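Long-range contact in diguanylate cyclase/phosphodiesterase-domain containing protein (Thermotoga maritima MSB8, PDB 6KHU), which is a putative diguanylate cyclase with a GGDEF domain, a family whose active members make cyclic di-GMP from two GTP molecules: residues I32-T37 and D125-V130. Residues are numbered along the deposited sequence; the frame is centred on the assembly and turned at random.
Sequences IFFVKT and DLEKAV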
# COMPACT_ATOMS: atom_id res chain seq x y z
N ILE A 32 -1.16 2.23 -5.89
CA ILE A 32 -0.50 1.24 -5.04
C ILE A 32 0.49 1.97 -4.15
O ILE A 32 1.29 2.77 -4.63
CB ILE A 32 0.23 0.18 -5.89
CG1 ILE A 32 -0.74 -0.52 -6.85
CG2 ILE A 32 0.91 -0.84 -4.98
CD1 ILE A 32 -0.06 -1.41 -7.87
N PHE A 33 0.46 1.67 -2.85
CA PHE A 33 1.41 2.21 -1.90
C PHE A 33 2.21 1.06 -1.31
O PHE A 33 1.64 0.01 -0.98
CB PHE A 33 0.72 3.00 -0.74
CG PHE A 33 -0.09 4.19 -1.19
CD1 PHE A 33 -1.36 4.03 -1.70
CD2 PHE A 33 0.40 5.48 -1.05
CE1 PHE A 33 -2.12 5.11 -2.10
CE2 PHE A 33 -0.35 6.57 -1.45
CZ PHE A 33 -1.62 6.38 -1.98
N PHE A 34 3.53 1.26 -1.16
CA PHE A 34 4.40 0.36 -0.41
C PHE A 34 4.96 1.08 0.81
O PHE A 34 5.41 2.23 0.70
CB PHE A 34 5.59 -0.13 -1.26
CG PHE A 34 5.32 -1.37 -2.06
CD1 PHE A 34 4.09 -1.59 -2.65
CD2 PHE A 34 6.34 -2.32 -2.23
CE1 PHE A 34 3.85 -2.75 -3.40
CE2 PHE A 34 6.12 -3.47 -2.98
CZ PHE A 34 4.87 -3.69 -3.57
N VAL A 35 4.96 0.41 1.96
CA VAL A 35 5.60 0.92 3.18
C VAL A 35 6.52 -0.16 3.73
O VAL A 35 6.06 -1.26 4.06
CB VAL A 35 4.57 1.35 4.24
CG1 VAL A 35 5.29 1.81 5.52
CG2 VAL A 35 3.68 2.46 3.71
N LYS A 36 7.81 0.13 3.80
CA LYS A 36 8.78 -0.79 4.40
C LYS A 36 9.24 -0.23 5.73
O LYS A 36 9.68 0.92 5.81
CB LYS A 36 9.99 -1.01 3.48
CG LYS A 36 11.06 -1.90 4.11
CD LYS A 36 12.06 -2.41 3.08
CE LYS A 36 13.19 -3.16 3.79
NZ LYS A 36 14.21 -3.71 2.85
N THR A 37 9.13 -1.04 6.79
CA THR A 37 9.61 -0.65 8.11
C THR A 37 11.07 -1.03 8.25
O THR A 37 11.48 -2.13 7.86
CB THR A 37 8.81 -1.33 9.22
OG1 THR A 37 8.85 -2.75 9.05
CG2 THR A 37 7.38 -0.87 9.19
N ASP A 125 9.37 -1.66 -9.44
CA ASP A 125 9.80 -0.30 -9.11
C ASP A 125 9.49 0.04 -7.66
O ASP A 125 10.28 0.72 -7.00
CB ASP A 125 9.12 0.70 -10.04
CG ASP A 125 9.71 0.71 -11.44
OD1 ASP A 125 10.77 0.08 -11.64
OD2 ASP A 125 9.11 1.35 -12.34
N LEU A 126 8.33 -0.38 -7.16
CA LEU A 126 7.97 -0.06 -5.78
C LEU A 126 8.91 -0.74 -4.80
O LEU A 126 9.36 -0.12 -3.83
CB LEU A 126 6.52 -0.45 -5.50
CG LEU A 126 5.49 0.55 -6.00
CD1 LEU A 126 4.14 -0.13 -6.25
CD2 LEU A 126 5.35 1.74 -5.04
N GLU A 127 9.23 -2.02 -5.04
CA GLU A 127 10.23 -2.75 -4.26
C GLU A 127 11.54 -1.96 -4.17
O GLU A 127 12.08 -1.75 -3.07
CB GLU A 127 10.50 -4.12 -4.90
CG GLU A 127 9.43 -5.14 -4.64
CD GLU A 127 9.72 -6.49 -5.29
OE1 GLU A 127 10.76 -6.62 -5.97
OE2 GLU A 127 8.89 -7.41 -5.13
N LYS A 128 12.09 -1.56 -5.32
CA LYS A 128 13.35 -0.81 -5.32
C LYS A 128 13.22 0.48 -4.53
O LYS A 128 14.16 0.87 -3.82
CB LYS A 128 13.82 -0.49 -6.74
CG LYS A 128 13.83 -1.62 -7.77
CD LYS A 128 14.19 -2.98 -7.18
CE LYS A 128 13.30 -4.07 -7.80
NZ LYS A 128 13.27 -5.33 -7.02
N ALA A 129 12.08 1.17 -4.66
CA ALA A 129 11.96 2.50 -4.08
C ALA A 129 11.96 2.49 -2.54
O ALA A 129 12.34 3.49 -1.92
CB ALA A 129 10.69 3.18 -4.59
N VAL A 130 11.53 1.40 -1.91
CA VAL A 130 11.45 1.32 -0.46
C VAL A 130 12.54 0.45 0.13
O VAL A 130 12.64 0.35 1.37
CB VAL A 130 10.07 0.83 0.02
CG1 VAL A 130 8.97 1.80 -0.42
CG2 VAL A 130 9.78 -0.57 -0.49
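The carbonyl O of V130 accepts a hydrogen bond from K38 NZ. K36 touches the same oxygen with methylenes alone. Its CD is nearest, 3.3 Å from V130 O, a van der Waals contact. In this GGDEF-type alpha/beta fold, helix 119-130 packs on one face of the sheet. It covers strand 30-37, which runs between strands 73-79 and 105-112. The alternate side chains V35 and T37 point away from it and touch helix 41-57. The axes of segments 32-37 and 125-130 come within 8.5 Å, with 34° between their N-to-C directions. F34 has the largest share on the strand side. Its ring takes L126 CB over the centre of one face, 3.7 Å from the centroid, a CH-pi contact. With chi1 at -89°, F34 CG sits roughly anti to the carbonyl carbon, 3.8 Å from L126 CB. F34 CE2 lies 4.1 Å from E127 CG. Y69 also meets this ring, and its OH hydrogen-bonds E127 OE2. E127 OE1 pairs with K128 NZ at 3.0 Å in a salt bridge. An alanine at F34 would probably leave L126 CB without its aromatic face and open a gap beside E127 CG and Y69. V130 CG1 lies 4.0 Å from F34 CB, and I32 CG2 meets L126 CD1 at 3.5 Å.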